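PDB 7BVC: integral membrane indolylacetylinositol arabinosyltransferase EmbB from Mycolicibacterium smegmatis MC2 155, which probably transfers arabinose units to build the arabinan of cell-wall arabinogalactan, working as a membrane-embedded glycosyltransferase of the emb family. Local coordinates for residues B[846-860]-B[916-928]. Numbering follows the deposited sequence.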
ATOM      1  N   LEU B 846     -12.360   9.422 -50.281  1.00 80.43           N
ATOM      2  CA  LEU B 846     -10.975   9.139 -49.943  1.00 80.43           C
ATOM      3  C   LEU B 846     -10.051   9.941 -50.854  1.00 80.43           C
ATOM      4  O   LEU B 846     -10.405  10.227 -52.002  1.00 80.43           O
ATOM      5  CB  LEU B 846     -10.675   7.643 -50.077  1.00 80.43           C
ATOM      6  CG  LEU B 846     -10.944   6.798 -48.829  1.00 80.43           C
ATOM      7  CD1 LEU B 846     -10.679   5.330 -49.110  1.00 80.43           C
ATOM      8  CD2 LEU B 846     -10.115   7.274 -47.647  1.00 80.43           C
ATOM      9  N   PRO B 847      -8.854  10.327 -50.381  1.00 82.98           N
ATOM     10  CA  PRO B 847      -8.094  11.380 -51.071  1.00 82.98           C
ATOM     11  C   PRO B 847      -7.780  11.103 -52.534  1.00 82.98           C
ATOM     12  O   PRO B 847      -8.204  11.868 -53.406  1.00 82.98           O
ATOM     13  CB  PRO B 847      -6.805  11.466 -50.244  1.00 82.98           C
ATOM     14  CG  PRO B 847      -7.192  10.971 -48.900  1.00 82.98           C
ATOM     15  CD  PRO B 847      -8.172   9.874 -49.159  1.00 82.98           C
ATOM     16  N   ALA B 848      -7.068  10.024 -52.822  1.00 91.45           N
ATOM     17  CA  ALA B 848      -6.637   9.724 -54.187  1.00 91.45           C
ATOM     18  C   ALA B 848      -6.121   8.290 -54.218  1.00 91.45           C
ATOM     19  O   ALA B 848      -6.253   7.543 -53.241  1.00 91.45           O
ATOM     20  CB  ALA B 848      -5.579  10.720 -54.668  1.00 91.45           C
ATOM     21  N   ARG B 849      -5.530   7.907 -55.348  1.00 97.99           N
ATOM     22  CA  ARG B 849      -4.935   6.587 -55.543  1.00 97.99           C
ATOM     23  C   ARG B 849      -3.458   6.790 -55.866  1.00 97.99           C
ATOM     24  O   ARG B 849      -3.071   6.873 -57.035  1.00 97.99           O
ATOM     25  CB  ARG B 849      -5.651   5.817 -56.647  1.00 97.99           C
ATOM     26  CG  ARG B 849      -7.107   5.510 -56.348  1.00 97.99           C
ATOM     27  CD  ARG B 849      -7.246   4.211 -55.576  1.00 97.99           C
ATOM     28  NE  ARG B 849      -6.489   3.123 -56.191  1.00 97.99           N
ATOM     29  CZ  ARG B 849      -6.906   2.418 -57.237  1.00 97.99           C
ATOM     30  NH1 ARG B 849      -6.148   1.447 -57.726  1.00 97.99           N
ATOM     31  NH2 ARG B 849      -8.080   2.679 -57.792  1.00 97.99           N
ATOM     32  N   ASP B 850      -2.634   6.871 -54.824  1.00100.27           N
ATOM     33  CA  ASP B 850      -1.201   7.062 -54.990  1.00100.27           C
ATOM     34  C   ASP B 850      -0.490   6.521 -53.759  1.00100.27           C
ATOM     35  O   ASP B 850      -0.934   6.747 -52.630  1.00100.27           O
ATOM     36  CB  ASP B 850      -0.853   8.539 -55.204  1.00100.27           C
ATOM     37  CG  ASP B 850       0.473   8.730 -55.917  1.00100.27           C
ATOM     38  OD1 ASP B 850       1.324   7.820 -55.852  1.00100.27           O
ATOM     39  OD2 ASP B 850       0.660   9.791 -56.549  1.00100.27           O
ATOM     40  N   GLU B 851       0.612   5.808 -53.986  1.00 98.92           N
ATOM     41  CA  GLU B 851       1.371   5.222 -52.889  1.00 98.92           C
ATOM     42  C   GLU B 851       2.394   6.185 -52.306  1.00 98.92           C
ATOM     43  O   GLU B 851       2.745   6.064 -51.126  1.00 98.92           O
ATOM     44  CB  GLU B 851       2.076   3.945 -53.357  1.00 98.92           C
ATOM     45  CG  GLU B 851       1.150   2.938 -54.026  1.00 98.92           C
ATOM     46  CD  GLU B 851      -0.007   2.520 -53.138  1.00 98.92           C
ATOM     47  OE1 GLU B 851       0.207   2.340 -51.919  1.00 98.92           O
ATOM     48  OE2 GLU B 851      -1.132   2.372 -53.659  1.00 98.92           O
ATOM     49  N   THR B 852       2.884   7.135 -53.107  1.00 96.51           N
ATOM     50  CA  THR B 852       3.757   8.175 -52.576  1.00 96.51           C
ATOM     51  C   THR B 852       3.064   8.966 -51.473  1.00 96.51           C
ATOM     52  O   THR B 852       3.706   9.370 -50.498  1.00 96.51           O
ATOM     53  CB  THR B 852       4.208   9.107 -53.703  1.00 96.51           C
ATOM     54  OG1 THR B 852       4.913   8.351 -54.694  1.00 96.51           O
ATOM     55  CG2 THR B 852       5.123  10.199 -53.170  1.00 96.51           C
ATOM     56  N   GLU B 853       1.754   9.181 -51.603  1.00 92.08           N
ATOM     57  CA  GLU B 853       1.004   9.855 -50.549  1.00 92.08           C
ATOM     58  C   GLU B 853       0.811   8.942 -49.343  1.00 92.08           C
ATOM     59  O   GLU B 853       1.056   9.346 -48.201  1.00 92.08           O
ATOM     60  CB  GLU B 853      -0.344  10.331 -51.082  1.00 92.08           C
ATOM     61  CG  GLU B 853      -1.415  10.437 -50.011  1.00 92.08           C
ATOM     62  CD  GLU B 853      -2.806  10.572 -50.585  1.00 92.08           C
ATOM     63  OE1 GLU B 853      -2.941  10.592 -51.825  1.00 92.08           O
ATOM     64  OE2 GLU B 853      -3.765  10.657 -49.790  1.00 92.08           O
ATOM     65  N   ARG B 854       0.367   7.703 -49.580  1.00 88.95           N
ATOM     66  CA  ARG B 854       0.123   6.779 -48.478  1.00 88.95           C
ATOM     67  C   ARG B 854       1.391   6.461 -47.701  1.00 88.95           C
ATOM     68  O   ARG B 854       1.308   6.001 -46.557  1.00 88.95           O
ATOM     69  CB  ARG B 854      -0.510   5.487 -48.999  1.00 88.95           C
ATOM     70  CG  ARG B 854      -1.233   4.684 -47.927  1.00 88.95           C
ATOM     71  CD  ARG B 854      -1.815   3.398 -48.484  1.00 88.95           C
ATOM     72  NE  ARG B 854      -2.429   3.604 -49.791  1.00 88.95           N
ATOM     73  CZ  ARG B 854      -3.385   2.831 -50.295  1.00 88.95           C
ATOM     74  NH1 ARG B 854      -3.887   3.094 -51.494  1.00 88.95           N
ATOM     75  NH2 ARG B 854      -3.843   1.800 -49.599  1.00 88.95           N
ATOM     76  N   ALA B 855       2.564   6.697 -48.293  1.00 90.05           N
ATOM     77  CA  ALA B 855       3.802   6.625 -47.527  1.00 90.05           C
ATOM     78  C   ALA B 855       3.857   7.685 -46.435  1.00 90.05           C
ATOM     79  O   ALA B 855       4.628   7.535 -45.481  1.00 90.05           O
ATOM     80  CB  ALA B 855       5.006   6.770 -48.458  1.00 90.05           C
ATOM     81  N   ALA B 856       3.057   8.748 -46.550  1.00 84.41           N
ATOM     82  CA  ALA B 856       3.094   9.857 -45.611  1.00 84.41           C
ATOM     83  C   ALA B 856       1.793  10.093 -44.858  1.00 84.41           C
ATOM     84  O   ALA B 856       1.812  10.812 -43.853  1.00 84.41           O
ATOM     85  CB  ALA B 856       3.481  11.157 -46.333  1.00 84.41           C
ATOM     86  N   HIS B 857       0.673   9.525 -45.303  1.00 76.94           N
ATOM     87  CA  HIS B 857      -0.628   9.725 -44.663  1.00 76.94           C
ATOM     88  C   HIS B 857      -1.247   8.376 -44.316  1.00 76.94           C
ATOM     89  O   HIS B 857      -2.283   7.992 -44.874  1.00 76.94           O
ATOM     90  CB  HIS B 857      -1.562  10.523 -45.575  1.00 76.94           C
ATOM     91  CG  HIS B 857      -1.053  11.885 -45.925  1.00 76.94           C
ATOM     92  ND1 HIS B 857      -1.077  12.940 -45.038  1.00 76.94           N
ATOM     93  CD2 HIS B 857      -0.511  12.367 -47.067  1.00 76.94           C
ATOM     94  CE1 HIS B 857      -0.569  14.011 -45.619  1.00 76.94           C
ATOM     95  NE2 HIS B 857      -0.217  13.691 -46.851  1.00 76.94           N
ATOM     96  N   PRO B 858      -0.641   7.623 -43.395  1.00 70.19           N
ATOM     97  CA  PRO B 858      -1.138   6.273 -43.117  1.00 70.19           C
ATOM     98  C   PRO B 858      -2.189   6.198 -42.019  1.00 70.19           C
ATOM     99  O   PRO B 858      -2.073   5.339 -41.139  1.00 70.19           O
ATOM    100  CB  PRO B 858       0.135   5.538 -42.696  1.00 70.19           C
ATOM    101  CG  PRO B 858       0.883   6.590 -41.932  1.00 70.19           C
ATOM    102  CD  PRO B 858       0.560   7.923 -42.592  1.00 70.19           C
ATOM    103  N   LEU B 859      -3.219   7.042 -42.049  1.00 62.98           N
ATOM    104  CA  LEU B 859      -4.199   7.018 -40.970  1.00 62.98           C
ATOM    105  C   LEU B 859      -5.521   7.619 -41.425  1.00 62.98           C
ATOM    106  O   LEU B 859      -5.557   8.499 -42.288  1.00 62.98           O
ATOM    107  CB  LEU B 859      -3.696   7.774 -39.733  1.00 62.98           C
ATOM    108  CG  LEU B 859      -2.998   6.989 -38.623  1.00 62.98           C
ATOM    109  CD1 LEU B 859      -2.445   7.940 -37.585  1.00 62.98           C
ATOM    110  CD2 LEU B 859      -3.948   5.998 -37.981  1.00 62.98           C
ATOM    111  N   VAL B 860      -6.602   7.123 -40.826  1.00 64.06           N
ATOM    112  CA  VAL B 860      -7.911   7.766 -40.842  1.00 64.06           C
ATOM    113  C   VAL B 860      -8.379   7.830 -39.394  1.00 64.06           C
ATOM    114  O   VAL B 860      -8.503   6.791 -38.736  1.00 64.06           O
ATOM    115  CB  VAL B 860      -8.927   7.007 -41.711  1.00 64.06           C
ATOM    116  CG1 VAL B 860     -10.339   7.483 -41.416  1.00 64.06           C
ATOM    117  CG2 VAL B 860      -8.600   7.178 -43.185  1.00 64.06           C
ATOM    118  N   LEU B 916      -9.827   7.832 -32.470  1.00 63.66           N
ATOM    119  CA  LEU B 916      -9.959   6.459 -32.923  1.00 63.66           C
ATOM    120  C   LEU B 916      -9.170   6.320 -34.215  1.00 63.66           C
ATOM    121  O   LEU B 916      -9.374   7.100 -35.153  1.00 63.66           O
ATOM    122  CB  LEU B 916     -11.425   6.090 -33.163  1.00 63.66           C
ATOM    123  CG  LEU B 916     -12.501   6.639 -32.222  1.00 63.66           C
ATOM    124  CD1 LEU B 916     -13.862   6.063 -32.575  1.00 63.66           C
ATOM    125  CD2 LEU B 916     -12.171   6.375 -30.767  1.00 63.66           C
ATOM    126  N   ARG B 917      -8.279   5.333 -34.256  1.00 62.92           N
ATOM    127  CA  ARG B 917      -7.339   5.152 -35.353  1.00 62.92           C
ATOM    128  C   ARG B 917      -7.817   4.052 -36.290  1.00 62.92           C
ATOM    129  O   ARG B 917      -8.315   3.015 -35.846  1.00 62.92           O
ATOM    130  CB  ARG B 917      -5.946   4.797 -34.828  1.00 62.92           C
ATOM    131  CG  ARG B 917      -5.202   5.931 -34.138  1.00 62.92           C
ATOM    132  CD  ARG B 917      -5.553   6.002 -32.663  1.00 62.92           C
ATOM    133  NE  ARG B 917      -4.818   7.053 -31.968  1.00 62.92           N
ATOM    134  CZ  ARG B 917      -3.783   6.831 -31.167  1.00 62.92           C
ATOM    135  NH1 ARG B 917      -3.361   5.593 -30.956  1.00 62.92           N
ATOM    136  NH2 ARG B 917      -3.171   7.846 -30.573  1.00 62.92           N
ATOM    137  N   TYR B 918      -7.652   4.283 -37.591  1.00 65.87           N
ATOM    138  CA  TYR B 918      -7.917   3.273 -38.611  1.00 65.87           C
ATOM    139  C   TYR B 918      -6.762   3.332 -39.601  1.00 65.87           C
ATOM    140  O   TYR B 918      -6.697   4.252 -40.432  1.00 65.87           O
ATOM    141  CB  TYR B 918      -9.254   3.512 -39.310  1.00 65.87           C
ATOM    142  CG  TYR B 918     -10.427   3.654 -38.369  1.00 65.87           C
ATOM    143  CD1 TYR B 918     -10.946   2.552 -37.707  1.00 65.87           C
ATOM    144  CD2 TYR B 918     -11.015   4.889 -38.144  1.00 65.87           C
ATOM    145  CE1 TYR B 918     -12.018   2.677 -36.850  1.00 65.87           C
ATOM    146  CE2 TYR B 918     -12.085   5.024 -37.285  1.00 65.87           C
ATOM    147  CZ  TYR B 918     -12.580   3.913 -36.641  1.00 65.87           C
ATOM    148  OH  TYR B 918     -13.648   4.038 -35.784  1.00 65.87           O
ATOM    149  N   PRO B 919      -5.818   2.400 -39.524  1.00 67.88           N
ATOM    150  CA  PRO B 919      -4.706   2.409 -40.476  1.00 67.88           C
ATOM    151  C   PRO B 919      -5.201   2.150 -41.886  1.00 67.88           C
ATOM    152  O   PRO B 919      -6.099   1.337 -42.113  1.00 67.88           O
ATOM    153  CB  PRO B 919      -3.804   1.273 -39.982  1.00 67.88           C
ATOM    154  CG  PRO B 919      -4.708   0.389 -39.194  1.00 67.88           C
ATOM    155  CD  PRO B 919      -5.716   1.291 -38.561  1.00 67.88           C
ATOM    156  N   ARG B 920      -4.603   2.853 -42.843  1.00 74.10           N
ATOM    157  CA  ARG B 920      -5.031   2.719 -44.228  1.00 74.10           C
ATOM    158  C   ARG B 920      -4.469   1.473 -44.903  1.00 74.10           C
ATOM    159  O   ARG B 920      -4.558   1.354 -46.129  1.00 74.10           O
ATOM    160  CB  ARG B 920      -4.651   3.966 -45.030  1.00 74.10           C
ATOM    161  CG  ARG B 920      -5.718   4.359 -46.038  1.00 74.10           C
ATOM    162  CD  ARG B 920      -5.182   5.264 -47.125  1.00 74.10           C
ATOM    163  NE  ARG B 920      -4.750   6.556 -46.606  1.00 74.10           N
ATOM    164  CZ  ARG B 920      -4.359   7.565 -47.373  1.00 74.10           C
ATOM    165  NH1 ARG B 920      -4.348   7.434 -48.691  1.00 74.10           N
ATOM    166  NH2 ARG B 920      -3.981   8.710 -46.823  1.00 74.10           N
ATOM    167  N   SER B 921      -3.896   0.549 -44.136  1.00 74.22           N
ATOM    168  CA  SER B 921      -3.512  -0.750 -44.671  1.00 74.22           C
ATOM    169  C   SER B 921      -4.658  -1.747 -44.632  1.00 74.22           C
ATOM    170  O   SER B 921      -4.718  -2.644 -45.481  1.00 74.22           O
ATOM    171  CB  SER B 921      -2.316  -1.310 -43.894  1.00 74.22           C
ATOM    172  OG  SER B 921      -2.638  -1.500 -42.527  1.00 74.22           O
ATOM    173  N   GLU B 922      -5.568  -1.609 -43.665  1.00 75.10           N
ATOM    174  CA  GLU B 922      -6.763  -2.445 -43.642  1.00 75.10           C
ATOM    175  C   GLU B 922      -7.681  -2.107 -44.808  1.00 75.10           C
ATOM    176  O   GLU B 922      -8.191  -3.000 -45.494  1.00 75.10           O
ATOM    177  CB  GLU B 922      -7.499  -2.271 -42.314  1.00 75.10           C
ATOM    178  CG  GLU B 922      -6.590  -2.123 -41.107  1.00 75.10           C
ATOM    179  CD  GLU B 922      -6.176  -3.455 -40.521  1.00 75.10           C
ATOM    180  OE1 GLU B 922      -6.599  -4.501 -41.057  1.00 75.10           O
ATOM    181  OE2 GLU B 922      -5.428  -3.458 -39.522  1.00 75.10           O
ATOM    182  N   ILE B 923      -7.908  -0.818 -45.040  1.00 75.95           N
ATOM    183  CA  ILE B 923      -8.723  -0.346 -46.153  1.00 75.95           C
ATOM    184  C   ILE B 923      -7.996  -0.671 -47.452  1.00 75.95           C
ATOM    185  O   ILE B 923      -6.862  -0.211 -47.656  1.00 75.95           O
ATOM    186  CB  ILE B 923      -9.009   1.158 -46.027  1.00 75.95           C
ATOM    187  CG1 ILE B 923      -9.229   1.531 -44.561  1.00 75.95           C
ATOM    188  CG2 ILE B 923     -10.222   1.544 -46.842  1.00 75.95           C
ATOM    189  CD1 ILE B 923      -9.414   3.009 -44.330  1.00 75.95           C
ATOM    190  N   PRO B 924      -8.596  -1.453 -48.356  1.00 84.01           N
ATOM    191  CA  PRO B 924      -7.889  -1.843 -49.585  1.00 84.01           C
ATOM    192  C   PRO B 924      -7.644  -0.675 -50.526  1.00 84.01           C
ATOM    193  O   PRO B 924      -8.033   0.461 -50.235  1.00 84.01           O
ATOM    194  CB  PRO B 924      -8.829  -2.879 -50.214  1.00 84.01           C
ATOM    195  CG  PRO B 924     -10.173  -2.557 -49.655  1.00 84.01           C
ATOM    196  CD  PRO B 924      -9.927  -2.073 -48.261  1.00 84.01           C
ATOM    197  N   ASP B 925      -6.998  -0.940 -51.656  1.00 90.90           N
ATOM    198  CA  ASP B 925      -6.677   0.101 -52.622  1.00 90.90           C
ATOM    199  C   ASP B 925      -7.813   0.356 -53.605  1.00 90.90           C
ATOM    200  O   ASP B 925      -7.691   1.234 -54.465  1.00 90.90           O
ATOM    201  CB  ASP B 925      -5.393  -0.265 -53.379  1.00 90.90           C
ATOM    202  CG  ASP B 925      -4.886   0.863 -54.259  1.00 90.90           C
ATOM    203  OD1 ASP B 925      -5.134   2.042 -53.924  1.00 90.90           O
ATOM    204  OD2 ASP B 925      -4.244   0.571 -55.290  1.00 90.90           O
ATOM    205  N   ASP B 926      -8.922  -0.370 -53.490  1.00 91.33           N
ATOM    206  CA  ASP B 926     -10.077  -0.153 -54.347  1.00 91.33           C
ATOM    207  C   ASP B 926     -11.206   0.549 -53.604  1.00 91.33           C
ATOM    208  O   ASP B 926     -12.255   0.825 -54.195  1.00 91.33           O
ATOM    209  CB  ASP B 926     -10.553  -1.490 -54.928  1.00 91.33           C
ATOM    210  CG  ASP B 926     -11.399  -1.324 -56.179  1.00 91.33           C
ATOM    211  OD1 ASP B 926     -10.868  -1.561 -57.284  1.00 91.33           O
ATOM    212  OD2 ASP B 926     -12.598  -0.994 -56.066  1.00 91.33           O
ATOM    213  N   ALA B 927     -11.007   0.869 -52.327  1.00 84.70           N
ATOM    214  CA  ALA B 927     -12.016   1.594 -51.570  1.00 84.70           C
ATOM    215  C   ALA B 927     -12.190   2.997 -52.131  1.00 84.70           C
ATOM    216  O   ALA B 927     -11.219   3.664 -52.497  1.00 84.70           O
ATOM    217  CB  ALA B 927     -11.634   1.659 -50.095  1.00 84.70           C
ATOM    218  N   VAL B 928     -13.444   3.447 -52.200  1.00 84.36           N
ATOM    219  CA  VAL B 928     -13.792   4.706 -52.836  1.00 84.36           C
ATOM    220  C   VAL B 928     -14.284   5.737 -51.831  1.00 84.36           C
ATOM    221  O   VAL B 928     -13.969   6.926 -51.951  1.00 84.36           O
ATOM    222  CB  VAL B 928     -14.841   4.487 -53.944  1.00 84.36           C
ATOM    223  CG1 VAL B 928     -15.080   5.769 -54.722  1.00 84.36           C
ATOM    224  CG2 VAL B 928     -14.386   3.374 -54.860  1.00 84.36           C
TER
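Arg920, which has more surface buried by the contact than any other residue, reaches from 916-928 toward the short helix 851-854, where the carboxylate of Glu853 meets its guanidinium at the edge. That salt bridge is weak, with NH1 of Arg920 3.5 Å from OE2 of Glu853. The bend at chi3 (-65°) brings NH2 of Arg920 to 2.7 Å from the carbonyl O of His857. Arg854 lies across the aliphatic part of this side chain, CD of Arg920 sitting over one face of the Arg854 guanidinium.

Asp925 is gripped by two arginines. NH1 of Arg854 donates to its OD1 (2.9 Å) from above the carboxylate plane, while Arg849, bent at chi2 and chi3, brings NE to the same oxygen and NH1 to OD2 in weak bonds of a salt bridge. The plane of the Arg849 guanidinium stands 86° to that of the Asp925 carboxylate. Arg854 is also paired with Glu851 by charge alone, and the two positive groups probably offset the closeness of Glu851 to Asp925.

Beyond this polar cluster, Leu846 CD1 packs on Ala927 CB (3.9 Å). Val860 and Tyr918 form an antiparallel hydrogen-bonded pair, joining strand 860-866 to edge strand 914-918, while Val860 and Ile923 also touch strand 882-889 of the other four-stranded sheet in the C-terminal domain.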